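Local coordinates for protein UL37 (Suid herpesvirus 1, PDB 4K70) that forms part of the herpesvirus inner tegument, probably plays an essential part in the control of viral trafficking, and is present here as its N-terminal half, at residues A[34-39]-A[79-84]; A[230-235]-A[271-276]; A[248-253]-A[282-287]; A[318-323]-A[368-373]. All blocks are in the same frame, centred on the assembly; numbering follows the deposited sequence.

Contact 1: A[34-39]-A[79-84]; sequences AGRETP and RLRHDW. With CA (calcium ion), chain E.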
loop_
_atom_site.group_PDB
_atom_site.type_symbol
_atom_site.label_atom_id
_atom_site.label_comp_id
_atom_site.label_asym_id
_atom_site.label_seq_id
_atom_site.Cartn_x
_atom_site.Cartn_y
_atom_site.Cartn_z
ATOM N N ALA A 34 12.586 -17.081 16.511
ATOM C CA ALA A 34 11.740 -16.685 15.396
ATOM C C ALA A 34 10.292 -16.523 15.841
ATOM O O ALA A 34 9.437 -16.085 15.068
ATOM C CB ALA A 34 11.840 -17.704 14.280
ATOM N N GLY A 35 10.022 -16.875 17.092
ATOM C CA GLY A 35 8.666 -16.853 17.611
ATOM C C GLY A 35 8.042 -15.473 17.745
ATOM O O GLY A 35 8.518 -14.627 18.525
ATOM N N ARG A 36 6.964 -15.249 16.997
ATOM C CA ARG A 36 6.214 -14.000 17.089
ATOM C C ARG A 36 5.356 -13.934 18.351
ATOM O O ARG A 36 4.931 -14.952 18.878
ATOM C CB ARG A 36 5.356 -13.779 15.843
ATOM C CG ARG A 36 6.162 -13.360 14.620
ATOM C CD ARG A 36 5.703 -12.000 14.116
ATOM N NE ARG A 36 4.897 -12.138 12.920
ATOM C CZ ARG A 36 4.112 -11.188 12.423
ATOM N NH1 ARG A 36 4.013 -10.015 13.029
ATOM N NH2 ARG A 36 3.415 -11.426 11.321
ATOM N N GLU A 37 5.103 -12.714 18.810
ATOM C CA GLU A 37 4.403 -12.471 20.057
ATOM C C GLU A 37 3.341 -11.404 19.841
ATOM O O GLU A 37 3.380 -10.670 18.856
ATOM C CB GLU A 37 5.392 -11.999 21.124
ATOM C CG GLU A 37 5.283 -12.774 22.433
ATOM C CD GLU A 37 6.441 -13.737 22.642
ATOM O OE1 GLU A 37 7.491 -13.546 21.985
ATOM O OE2 GLU A 37 6.304 -14.678 23.467
ATOM N N THR A 38 2.384 -11.325 20.752
ATOM C CA THR A 38 1.336 -10.330 20.636
ATOM C C THR A 38 1.453 -9.343 21.789
ATOM O O THR A 38 2.100 -9.626 22.796
ATOM C CB THR A 38 -0.074 -10.972 20.609
ATOM O OG1 THR A 38 -0.382 -11.538 21.889
ATOM C CG2 THR A 38 -0.173 -12.055 19.521
ATOM N N PRO A 39 0.848 -8.164 21.634
ATOM C CA PRO A 39 0.916 -7.129 22.666
ATOM C C PRO A 39 0.438 -7.624 24.037
ATOM O O PRO A 39 1.104 -7.367 25.047
ATOM C CB PRO A 39 0.006 -6.026 22.113
ATOM C CG PRO A 39 0.115 -6.184 20.612
ATOM C CD PRO A 39 0.267 -7.671 20.375
ATOM N N ARG A 79 9.506 -8.697 17.133
ATOM C CA ARG A 79 8.740 -9.756 16.483
ATOM C C ARG A 79 7.274 -9.680 16.875
ATOM O O ARG A 79 6.591 -10.693 16.955
ATOM C CB ARG A 79 9.327 -11.131 16.804
ATOM C CG ARG A 79 10.659 -11.425 16.117
ATOM C CD ARG A 79 11.462 -12.499 16.860
ATOM N NE ARG A 79 11.961 -12.015 18.148
ATOM C CZ ARG A 79 13.243 -12.010 18.513
ATOM N NH1 ARG A 79 14.178 -12.482 17.696
ATOM N NH2 ARG A 79 13.593 -11.536 19.707
ATOM N N LEU A 80 6.786 -8.466 17.091
ATOM C CA LEU A 80 5.433 -8.260 17.592
ATOM C C LEU A 80 4.357 -8.437 16.506
ATOM O O LEU A 80 4.469 -7.896 15.408
ATOM C CB LEU A 80 5.338 -6.871 18.228
ATOM C CG LEU A 80 4.148 -6.581 19.132
ATOM C CD1 LEU A 80 4.206 -7.492 20.345
ATOM C CD2 LEU A 80 4.150 -5.117 19.540
ATOM N N ARG A 81 3.318 -9.207 16.813
ATOM C CA ARG A 81 2.160 -9.312 15.929
ATOM C C ARG A 81 0.975 -8.564 16.536
ATOM O O ARG A 81 0.353 -9.033 17.494
ATOM C CB ARG A 81 1.777 -10.771 15.660
ATOM C CG ARG A 81 0.706 -10.899 14.566
ATOM C CD ARG A 81 -0.102 -12.177 14.649
ATOM N NE ARG A 81 0.652 -13.348 14.227
ATOM C CZ ARG A 81 0.915 -13.654 12.959
ATOM N NH1 ARG A 81 0.513 -12.858 11.968
ATOM N NH2 ARG A 81 1.607 -14.753 12.685
ATOM N N HIS A 82 0.679 -7.395 15.982
ATOM C CA HIS A 82 -0.365 -6.535 16.511
ATOM C C HIS A 82 -1.519 -6.468 15.528
ATOM O O HIS A 82 -1.308 -6.320 14.328
ATOM C CB HIS A 82 0.180 -5.119 16.755
ATOM C CG HIS A 82 -0.879 -4.128 17.127
ATOM N ND1 HIS A 82 -1.770 -4.344 18.161
ATOM C CD2 HIS A 82 -1.196 -2.923 16.607
ATOM C CE1 HIS A 82 -2.586 -3.311 18.257
ATOM N NE2 HIS A 82 -2.259 -2.433 17.322
ATOM N N ASP A 83 -2.743 -6.579 16.031
ATOM C CA ASP A 83 -3.922 -6.509 15.177
ATOM C C ASP A 83 -4.293 -5.050 14.969
ATOM O O ASP A 83 -4.878 -4.433 15.850
ATOM C CB ASP A 83 -5.089 -7.254 15.835
ATOM C CG ASP A 83 -6.302 -7.354 14.933
ATOM O OD1 ASP A 83 -6.294 -6.765 13.821
ATOM O OD2 ASP A 83 -7.264 -8.028 15.339
ATOM N N TRP A 84 -3.956 -4.495 13.802
ATOM C CA TRP A 84 -4.123 -3.060 13.578
ATOM C C TRP A 84 -5.560 -2.586 13.458
ATOM O O TRP A 84 -5.826 -1.385 13.531
ATOM C CB TRP A 84 -3.271 -2.581 12.378
ATOM C CG TRP A 84 -1.862 -2.347 12.781
ATOM C CD1 TRP A 84 -0.762 -3.077 12.414
ATOM C CD2 TRP A 84 -1.392 -1.334 13.670
ATOM N NE1 TRP A 84 0.368 -2.552 12.998
ATOM C CE2 TRP A 84 0.003 -1.483 13.784
ATOM C CE3 TRP A 84 -2.020 -0.295 14.375
ATOM C CZ2 TRP A 84 0.789 -0.638 14.577
ATOM C CZ3 TRP A 84 -1.241 0.540 15.176
ATOM C CH2 TRP A 84 0.148 0.362 15.265
HETATM CA CA CA E . -8.363 -8.003 13.044
#

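Contact 2: A[230-235]-A[271-276]; sequences TLREQF and HGDAYV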
loop_
_atom_site.group_PDB
_atom_site.type_symbol
_atom_site.label_atom_id
_atom_site.label_comp_id
_atom_site.label_asym_id
_atom_site.label_seq_id
_atom_site.Cartn_x
_atom_site.Cartn_y
_atom_site.Cartn_z
ATOM N N THR A 230 -25.149 13.857 -3.815
ATOM C CA THR A 230 -24.355 14.847 -4.542
ATOM C C THR A 230 -23.818 14.301 -5.881
ATOM O O THR A 230 -23.814 15.007 -6.890
ATOM C CB THR A 230 -23.251 15.472 -3.651
ATOM O OG1 THR A 230 -22.007 15.502 -4.354
ATOM C CG2 THR A 230 -23.090 14.681 -2.363
ATOM N N LEU A 231 -23.400 13.037 -5.888
ATOM C CA LEU A 231 -23.055 12.346 -7.131
ATOM C C LEU A 231 -24.271 12.272 -8.045
ATOM O O LEU A 231 -24.179 12.507 -9.250
ATOM C CB LEU A 231 -22.565 10.926 -6.840
ATOM C CG LEU A 231 -22.240 10.059 -8.059
ATOM C CD1 LEU A 231 -21.112 10.687 -8.909
ATOM C CD2 LEU A 231 -21.872 8.654 -7.626
ATOM N N ARG A 232 -25.410 11.925 -7.455
ATOM C CA ARG A 232 -26.665 11.824 -8.187
ATOM C C ARG A 232 -27.027 13.145 -8.880
ATOM O O ARG A 232 -27.363 13.156 -10.067
ATOM C CB ARG A 232 -27.776 11.373 -7.237
ATOM C CG ARG A 232 -29.107 11.123 -7.893
ATOM C CD ARG A 232 -30.103 10.550 -6.887
ATOM N NE ARG A 232 -30.304 9.115 -7.079
ATOM C CZ ARG A 232 -31.367 8.583 -7.678
ATOM N NH1 ARG A 232 -32.341 9.363 -8.138
ATOM N NH2 ARG A 232 -31.465 7.267 -7.805
ATOM N N GLU A 233 -26.933 14.253 -8.145
ATOM C CA GLU A 233 -27.225 15.579 -8.692
ATOM C C GLU A 233 -26.233 15.976 -9.771
ATOM O O GLU A 233 -26.575 16.658 -10.740
ATOM C CB GLU A 233 -27.155 16.647 -7.600
ATOM C CG GLU A 233 -28.097 16.444 -6.439
ATOM C CD GLU A 233 -27.815 17.431 -5.324
ATOM O OE1 GLU A 233 -28.263 17.193 -4.179
ATOM O OE2 GLU A 233 -27.132 18.442 -5.600
ATOM N N GLN A 234 -24.985 15.587 -9.591
ATOM C CA GLN A 234 -23.964 16.021 -10.525
ATOM C C GLN A 234 -24.045 15.248 -11.832
ATOM O O GLN A 234 -23.814 15.809 -12.894
ATOM C CB GLN A 234 -22.577 15.922 -9.906
ATOM C CG GLN A 234 -22.195 17.145 -9.104
ATOM C CD GLN A 234 -20.890 16.954 -8.369
ATOM O OE1 GLN A 234 -19.949 17.722 -8.545
ATOM N NE2 GLN A 234 -20.826 15.923 -7.535
ATOM N N PHE A 235 -24.380 13.966 -11.763
ATOM C CA PHE A 235 -24.627 13.240 -13.001
ATOM C C PHE A 235 -25.830 13.802 -13.758
ATOM O O PHE A 235 -25.769 14.009 -14.973
ATOM C CB PHE A 235 -24.830 11.752 -12.771
ATOM C CG PHE A 235 -25.260 11.024 -14.013
ATOM C CD1 PHE A 235 -24.340 10.710 -14.995
ATOM C CD2 PHE A 235 -26.592 10.687 -14.211
ATOM C CE1 PHE A 235 -24.738 10.054 -16.153
ATOM C CE2 PHE A 235 -26.994 10.037 -15.362
ATOM C CZ PHE A 235 -26.065 9.716 -16.333
ATOM N N HIS A 271 -32.702 7.926 -17.905
ATOM C CA HIS A 271 -33.405 8.205 -16.657
ATOM C C HIS A 271 -32.871 9.417 -15.913
ATOM O O HIS A 271 -33.461 9.846 -14.924
ATOM C CB HIS A 271 -33.363 6.983 -15.736
ATOM C CG HIS A 271 -34.279 5.882 -16.164
ATOM N ND1 HIS A 271 -33.965 5.003 -17.179
ATOM C CD2 HIS A 271 -35.513 5.530 -15.731
ATOM C CE1 HIS A 271 -34.961 4.150 -17.346
ATOM N NE2 HIS A 271 -35.912 4.449 -16.481
ATOM N N GLY A 272 -31.755 9.968 -16.383
ATOM C CA GLY A 272 -31.086 11.042 -15.669
ATOM C C GLY A 272 -30.661 10.602 -14.278
ATOM O O GLY A 272 -30.563 11.418 -13.360
ATOM N N ASP A 273 -30.391 9.309 -14.128
ATOM C CA ASP A 273 -30.111 8.720 -12.822
ATOM C C ASP A 273 -28.919 7.782 -12.909
ATOM O O ASP A 273 -29.001 6.750 -13.562
ATOM C CB ASP A 273 -31.335 7.933 -12.341
ATOM C CG ASP A 273 -31.212 7.476 -10.894
ATOM O OD1 ASP A 273 -30.112 7.596 -10.309
ATOM O OD2 ASP A 273 -32.224 6.986 -10.344
ATOM N N ALA A 274 -27.826 8.126 -12.231
ATOM C CA ALA A 274 -26.591 7.353 -12.338
ATOM C C ALA A 274 -26.705 5.914 -11.819
ATOM O O ALA A 274 -25.899 5.055 -12.184
ATOM C CB ALA A 274 -25.435 8.084 -11.645
ATOM N N TYR A 275 -27.699 5.649 -10.973
ATOM C CA TYR A 275 -27.832 4.333 -10.343
ATOM C C TYR A 275 -28.752 3.369 -11.085
ATOM O O TYR A 275 -28.890 2.205 -10.701
ATOM C CB TYR A 275 -28.251 4.481 -8.877
ATOM C CG TYR A 275 -27.167 5.111 -8.045
ATOM C CD1 TYR A 275 -26.127 4.342 -7.533
ATOM C CD2 TYR A 275 -27.160 6.474 -7.790
ATOM C CE1 TYR A 275 -25.119 4.911 -6.774
ATOM C CE2 TYR A 275 -26.152 7.053 -7.030
ATOM C CZ TYR A 275 -25.135 6.263 -6.527
ATOM O OH TYR A 275 -24.133 6.819 -5.769
ATOM N N VAL A 276 -29.377 3.860 -12.148
ATOM C CA VAL A 276 -30.107 3.011 -13.074
ATOM C C VAL A 276 -29.106 2.418 -14.062
ATOM O O VAL A 276 -28.383 3.153 -14.745
ATOM C CB VAL A 276 -31.164 3.811 -13.846
ATOM C CG1 VAL A 276 -31.944 2.897 -14.775
ATOM C CG2 VAL A 276 -32.097 4.510 -12.885
#

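Contact 3: A[248-253]-A[282-287]; sequences VPVGEV and GTVARR. With NA (sodium ion), chain K.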
loop_
_atom_site.group_PDB
_atom_site.type_symbol
_atom_site.label_atom_id
_atom_site.label_comp_id
_atom_site.label_asym_id
_atom_site.label_seq_id
_atom_site.Cartn_x
_atom_site.Cartn_y
_atom_site.Cartn_z
ATOM N N VAL A 248 -27.199 8.084 -30.960
ATOM C CA VAL A 248 -27.678 7.459 -32.194
ATOM C C VAL A 248 -29.201 7.590 -32.295
ATOM O O VAL A 248 -29.930 7.174 -31.389
ATOM C CB VAL A 248 -27.278 5.956 -32.276
ATOM C CG1 VAL A 248 -27.956 5.275 -33.474
ATOM C CG2 VAL A 248 -25.766 5.798 -32.358
ATOM N N PRO A 249 -29.684 8.185 -33.394
ATOM C CA PRO A 249 -31.122 8.305 -33.683
ATOM C C PRO A 249 -31.891 6.986 -33.526
ATOM O O PRO A 249 -31.416 5.932 -33.961
ATOM C CB PRO A 249 -31.153 8.757 -35.148
ATOM C CG PRO A 249 -29.706 8.647 -35.644
ATOM C CD PRO A 249 -28.855 8.802 -34.441
ATOM N N VAL A 250 -33.056 7.048 -32.887
ATOM C CA VAL A 250 -33.921 5.882 -32.770
ATOM C C VAL A 250 -34.323 5.429 -34.169
ATOM O O VAL A 250 -34.580 6.260 -35.036
ATOM C CB VAL A 250 -35.191 6.203 -31.960
ATOM C CG1 VAL A 250 -36.122 4.999 -31.923
ATOM C CG2 VAL A 250 -34.829 6.651 -30.545
ATOM N N GLY A 251 -34.361 4.121 -34.400
ATOM C CA GLY A 251 -34.811 3.603 -35.682
ATOM C C GLY A 251 -33.683 3.264 -36.638
ATOM O O GLY A 251 -33.895 2.581 -37.644
ATOM N N GLU A 252 -32.481 3.748 -36.343
ATOM C CA GLU A 252 -31.317 3.369 -37.129
ATOM C C GLU A 252 -30.908 1.974 -36.696
ATOM O O GLU A 252 -31.148 1.583 -35.548
ATOM C CB GLU A 252 -30.186 4.379 -36.943
ATOM C CG GLU A 252 -30.106 5.442 -38.039
ATOM C CD GLU A 252 -31.442 6.118 -38.353
ATOM O OE1 GLU A 252 -32.434 5.420 -38.665
ATOM O OE2 GLU A 252 -31.498 7.366 -38.315
ATOM N N VAL A 253 -30.335 1.197 -37.609
ATOM C CA VAL A 253 -30.007 -0.181 -37.266
ATOM C C VAL A 253 -28.923 -0.205 -36.195
ATOM O O VAL A 253 -28.015 0.643 -36.187
ATOM C CB VAL A 253 -29.578 -1.021 -38.493
ATOM C CG1 VAL A 253 -30.469 -0.695 -39.696
ATOM C CG2 VAL A 253 -28.111 -0.791 -38.811
ATOM N N GLY A 282 -39.180 -3.089 -23.936
ATOM C CA GLY A 282 -40.220 -2.142 -24.291
ATOM C C GLY A 282 -39.868 -0.704 -23.953
ATOM O O GLY A 282 -40.614 0.219 -24.287
ATOM N N THR A 283 -38.732 -0.507 -23.290
ATOM C CA THR A 283 -38.276 0.844 -22.979
ATOM C C THR A 283 -37.233 1.295 -23.986
ATOM O O THR A 283 -36.163 0.698 -24.089
ATOM C CB THR A 283 -37.652 0.932 -21.587
ATOM O OG1 THR A 283 -38.640 0.636 -20.597
ATOM C CG2 THR A 283 -37.095 2.330 -21.347
ATOM N N VAL A 284 -37.547 2.350 -24.727
ATOM C CA VAL A 284 -36.623 2.872 -25.723
ATOM C C VAL A 284 -35.561 3.741 -25.047
ATOM O O VAL A 284 -35.872 4.603 -24.219
ATOM C CB VAL A 284 -37.361 3.669 -26.825
ATOM C CG1 VAL A 284 -36.394 4.151 -27.876
ATOM C CG2 VAL A 284 -38.451 2.812 -27.459
ATOM N N ALA A 285 -34.305 3.482 -25.381
ATOM C CA ALA A 285 -33.197 4.300 -24.908
ATOM C C ALA A 285 -32.128 4.332 -25.985
ATOM O O ALA A 285 -31.739 3.293 -26.526
ATOM C CB ALA A 285 -32.638 3.751 -23.604
ATOM N N ARG A 286 -31.682 5.534 -26.323
ATOM C CA ARG A 286 -30.690 5.706 -27.365
ATOM C C ARG A 286 -29.310 5.419 -26.793
ATOM O O ARG A 286 -29.078 5.589 -25.598
ATOM C CB ARG A 286 -30.761 7.127 -27.917
ATOM C CG ARG A 286 -32.166 7.524 -28.324
ATOM C CD ARG A 286 -32.232 8.985 -28.696
ATOM N NE ARG A 286 -31.409 9.298 -29.863
ATOM C CZ ARG A 286 -31.229 10.531 -30.330
ATOM N NH1 ARG A 286 -31.816 11.562 -29.727
ATOM N NH2 ARG A 286 -30.462 10.740 -31.395
ATOM N N ARG A 287 -28.403 4.952 -27.638
ATOM C CA ARG A 287 -27.043 4.716 -27.197
ATOM C C ARG A 287 -26.138 5.778 -27.794
ATOM O O ARG A 287 -26.474 6.401 -28.812
ATOM C CB ARG A 287 -26.568 3.332 -27.617
ATOM C CG ARG A 287 -26.207 3.253 -29.081
ATOM C CD ARG A 287 -25.597 1.908 -29.435
ATOM N NE ARG A 287 -25.440 1.817 -30.881
ATOM C CZ ARG A 287 -24.317 2.078 -31.540
ATOM N NH1 ARG A 287 -23.213 2.411 -30.889
ATOM N NH2 ARG A 287 -24.298 1.986 -32.861
HETATM NA NA NA K . -34.117 6.691 -37.213
#

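Contact 4: A[318-323]-A[368-373]; sequences VDATGV and QRAVGC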
loop_
_atom_site.group_PDB
_atom_site.type_symbol
_atom_site.label_atom_id
_atom_site.label_comp_id
_atom_site.label_asym_id
_atom_site.label_seq_id
_atom_site.Cartn_x
_atom_site.Cartn_y
_atom_site.Cartn_z
ATOM N N VAL A 318 -9.647 6.232 -31.211
ATOM C CA VAL A 318 -9.425 7.311 -30.262
ATOM C C VAL A 318 -7.942 7.630 -30.214
ATOM O O VAL A 318 -7.095 6.779 -30.480
ATOM C CB VAL A 318 -9.921 6.977 -28.830
ATOM C CG1 VAL A 318 -11.412 6.756 -28.827
ATOM C CG2 VAL A 318 -9.184 5.766 -28.280
ATOM N N ASP A 319 -7.631 8.868 -29.880
ATOM C CA ASP A 319 -6.237 9.281 -29.802
ATOM C C ASP A 319 -5.675 9.100 -28.399
ATOM O O ASP A 319 -5.940 9.904 -27.509
ATOM C CB ASP A 319 -6.118 10.730 -30.239
ATOM C CG ASP A 319 -4.716 11.277 -30.077
ATOM O OD1 ASP A 319 -3.737 10.491 -30.096
ATOM O OD2 ASP A 319 -4.614 12.511 -29.938
ATOM N N ALA A 320 -4.883 8.053 -28.204
ATOM C CA ALA A 320 -4.259 7.829 -26.913
ATOM C C ALA A 320 -2.773 8.177 -26.884
ATOM O O ALA A 320 -2.084 7.868 -25.921
ATOM C CB ALA A 320 -4.485 6.381 -26.455
ATOM N N THR A 321 -2.267 8.817 -27.932
ATOM C CA THR A 321 -0.841 9.162 -27.971
ATOM C C THR A 321 -0.397 10.040 -26.808
ATOM O O THR A 321 0.609 9.758 -26.163
ATOM C CB THR A 321 -0.440 9.827 -29.305
ATOM O OG1 THR A 321 -1.206 11.020 -29.495
ATOM C CG2 THR A 321 -0.714 8.877 -30.449
ATOM N N GLY A 322 -1.142 11.099 -26.523
ATOM C CA GLY A 322 -0.776 11.972 -25.420
ATOM C C GLY A 322 -0.809 11.288 -24.059
ATOM O O GLY A 322 0.076 11.506 -23.219
ATOM N N VAL A 323 -1.828 10.459 -23.818
ATOM C CA VAL A 323 -1.925 9.812 -22.512
ATOM C C VAL A 323 -0.830 8.766 -22.354
ATOM O O VAL A 323 -0.254 8.618 -21.279
ATOM C CB VAL A 323 -3.312 9.191 -22.242
ATOM C CG1 VAL A 323 -3.675 8.191 -23.319
ATOM C CG2 VAL A 323 -3.325 8.531 -20.846
ATOM N N GLN A 368 -3.570 2.017 -32.295
ATOM C CA GLN A 368 -4.115 0.952 -31.460
ATOM C C GLN A 368 -3.117 0.534 -30.393
ATOM O O GLN A 368 -3.494 0.200 -29.269
ATOM C CB GLN A 368 -4.496 -0.249 -32.322
ATOM C CG GLN A 368 -5.796 -0.046 -33.116
ATOM C CD GLN A 368 -5.991 -1.111 -34.167
ATOM O OE1 GLN A 368 -5.117 -1.955 -34.374
ATOM N NE2 GLN A 368 -7.146 -1.084 -34.843
ATOM N N ARG A 369 -1.842 0.542 -30.757
ATOM C CA ARG A 369 -0.766 0.252 -29.815
ATOM C C ARG A 369 -0.767 1.220 -28.641
ATOM O O ARG A 369 -0.573 0.806 -27.503
ATOM C CB ARG A 369 0.587 0.318 -30.517
ATOM C CG ARG A 369 0.903 -0.909 -31.356
ATOM C CD ARG A 369 2.192 -0.706 -32.157
ATOM N NE ARG A 369 2.603 -1.959 -32.776
ATOM C CZ ARG A 369 2.467 -2.241 -34.065
ATOM N NH1 ARG A 369 1.987 -1.328 -34.902
ATOM N NH2 ARG A 369 2.865 -3.421 -34.521
ATOM N N ALA A 370 -0.993 2.503 -28.920
ATOM C CA ALA A 370 -1.030 3.522 -27.863
ATOM C C ALA A 370 -2.168 3.256 -26.868
ATOM O O ALA A 370 -2.007 3.438 -25.654
ATOM C CB ALA A 370 -1.190 4.888 -28.465
ATOM N N VAL A 371 -3.331 2.874 -27.389
ATOM C CA VAL A 371 -4.467 2.518 -26.521
ATOM C C VAL A 371 -4.162 1.251 -25.732
ATOM O O VAL A 371 -4.420 1.169 -24.526
ATOM C CB VAL A 371 -5.753 2.272 -27.327
ATOM C CG1 VAL A 371 -6.885 1.857 -26.388
ATOM C CG2 VAL A 371 -6.145 3.513 -28.144
ATOM N N GLY A 372 -3.609 0.251 -26.414
ATOM C CA GLY A 372 -3.323 -1.011 -25.753
ATOM C C GLY A 372 -2.246 -0.888 -24.693
ATOM O O GLY A 372 -2.378 -1.422 -23.590
ATOM N N CYS A 373 -1.148 -0.226 -25.046
ATOM C CA CYS A 373 -0.092 0.053 -24.080
ATOM C C CYS A 373 -0.627 0.771 -22.848
ATOM O O CYS A 373 -0.340 0.380 -21.722
ATOM C CB CYS A 373 1.011 0.896 -24.734
ATOM S SG CYS A 373 2.096 -0.116 -25.789
#

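Contact 1: A[34-39]-A[79-84]
Two interhelical loops of the all-helical N-terminal half of UL37 run side by side here and are joined by a single beta bridge, Glu37 with Leu80, between the loop leading into helix 39-60 and the one leaving helix 63-78. The bridge is uneven. Glu37 N reaches Arg79 O at 3.1 Å from above the carbonyl plane, whereas Arg81 N meets Glu37 O at a very short 2.5 Å, almost along the C=O axis. Arg36 can be followed outward across the neighbouring 79-84 backbone. Its CB and CG pass over Arg79 O, with CG anti to the carbonyl carbon (chi1 -74°), and CD comes down to 3.2 Å from Arg79 O. Bends at chi2 and chi3 then turn the guanidinium along that backbone, where NH1 gives a weak, bent bond to Leu80 O in the guanidinium plane. CB and CG of Arg81 lie against one face of that group, and the tip, Arg36 NH2, ends 3.3 Å from Arg81 NH1. These are two donors of like charge, the guanidinium planes 37° apart; long, weak ion pairs from Arg36 to Asp175 and Asp179 of helix 175-188 may ease the repulsion. The Glu37 carboxylate takes the backbone N atoms of Met5 and Glu6. Thr38 N-caps helix 39-60 through OG1 to Gly41 N, and Pro39 CD packs on Leu80 CD1. Beyond the bridge, Asp83 shares a calcium ion with Asp85, its OD1 and OD2 each 2.5 Å from the metal.

Contact 2: A[230-235]-A[271-276]
Helix 229-240 packs here against the turn that follows helix 260-271, in the helical bundle of the UL37 N-terminal half. The turn leaves its helix at Gly272, which has positive phi, and continues as a type I beta turn from Asp273 to Val276 with an Asx turn at its start: Asp273 OD1 accepts from Tyr275 N, met from above the carboxylate plane. Three helix side chains, Leu231, Arg232 and Phe235, carry the contact, each with CG anti to the backbone N. Leu231 and Phe235 point CB toward the turn, whereas Arg232 reaches it by a bend further out. Phe235 lays one ring face on Ala274, CG lying 3.8 Å from Ala274 CB, while its CE2 edge runs in plane to the backbone at Gly272 C and Asp273 N. Arg232 stays extended through chi2 and then bends at chi3 (-104°), bringing NH2 to Asp273 OD2 at 2.7 Å in a salt bridge. The carboxylate does not lie flat with the guanidinium: the planes are 69° apart, and OD1 sits over the guanidinium face. Asp273 OD1 therefore lies close to the arginine charge while also holding the turn. The Tyr275 ring is nearly parallel to the guanidinium, 8° off, but obliquely placed, with CD2 4.2 Å from Arg232 NE. Tyr275 CG is anti to its carbonyl carbon, and the ring reaches back to the helix, where OH accepts from Asn228 N. Leu216 of helix 208-223 touches both Phe235 and Ala274. At the far end of the tyrosine, Leu231 CD2 rests 3.5 Å from Tyr275 OH.

Contact 3: A[248-253]-A[282-287]
Two irregular loops flanking helix 260-271 are pinned together at the surface of the molecule, the first of them folded into a type II beta turn from Pro249 to Glu252. Both backbone polar atoms of Val248 are used. Its N gives a straight bond of 2.8 Å to Arg287 O, nearly along the C=O axis, and its O accepts from Arg286 NE at 3.0 Å. This second bond is straight at the hydrogen and lies in the guanidinium plane, yet it approaches from above the carbonyl plane. A bend at chi3 of Arg286 (63°) turns NE back to Val248 while CG rests against Val250 CG2. Arg286 NH1 has a long, weak ion pair with Glu244, and Arg286 O accepts from Ser266 OG. Arg287 points alongside Val248, whose CG2 sits over the centre of one guanidinium face; NE gives to Asn254 O and NH1 bonds Thr290 OG1, so the group is held by residues just past the two segments. The turn also carries a sodium ion, its carbonyl and carboxylate ligands coming from the same turn: Val250 O at 2.3 Å from the ion, with Glu252 OE1 at 2.6 Å and OE2 at 2.9 Å.

Contact 4: A[318-323]-A[368-373]
Val371 CG2 is the methyl on which this contact turns. With CG1 anti to the backbone N (chi1 178°), CG2 lies beside that N and meets two side chains of the facing segment. Val318 comes in at about a right angle and touches tip to tip, its CG2, in the crowded position between N and carbonyl carbon, 3.8 Å from Val371 CG2. Ala320 points its CB toward the helix, 3.7 Å from Val371 CG2 and 4.1 Å from Ala370 CB, so that it sits against the backbone between the two residues. Ala370 in turn directs its methyl at Ala320 C and O. The small side chains let the backbones close up, Ala320 CA being 5.3 Å from Val371 CA. In the fold this is the run into helix 321-329, with its N-cap residue Ala320, resting on the flank of helix 366-385. Asp319, just before Ala320, forms an Asx turn: OD1 accepts from Thr321 N above the carboxylate plane and from Thr321 OG1 on its syn lone pair. The two bonds hold the carboxylate at the N-terminal end of the helix, on Thr321, whose OG1 stands 2.7 Å from Asp319 OD1.

How the contacts relate
Contact 1 stands apart, its centre about 47 Å or more from the others and on the opposite side of the chain's centre from each of them. Contacts 2 and 3 are neighbours, with nearest atoms about 5 Å apart, and their segments alternate along the chain, so both join chain before helix 260-271 to the loop after it. Contact 4 is the buried one and rests on methyl groups set against each other and against backbone. Contact 3, at the surface, depends instead on backbone and arginine hydrogen bonds beside a sodium ion. The partly buried contacts mix the two kinds: contact 1 bridges two backbones near calcium, whereas contact 2 sets a salt bridge beside aromatic and aliphatic packing.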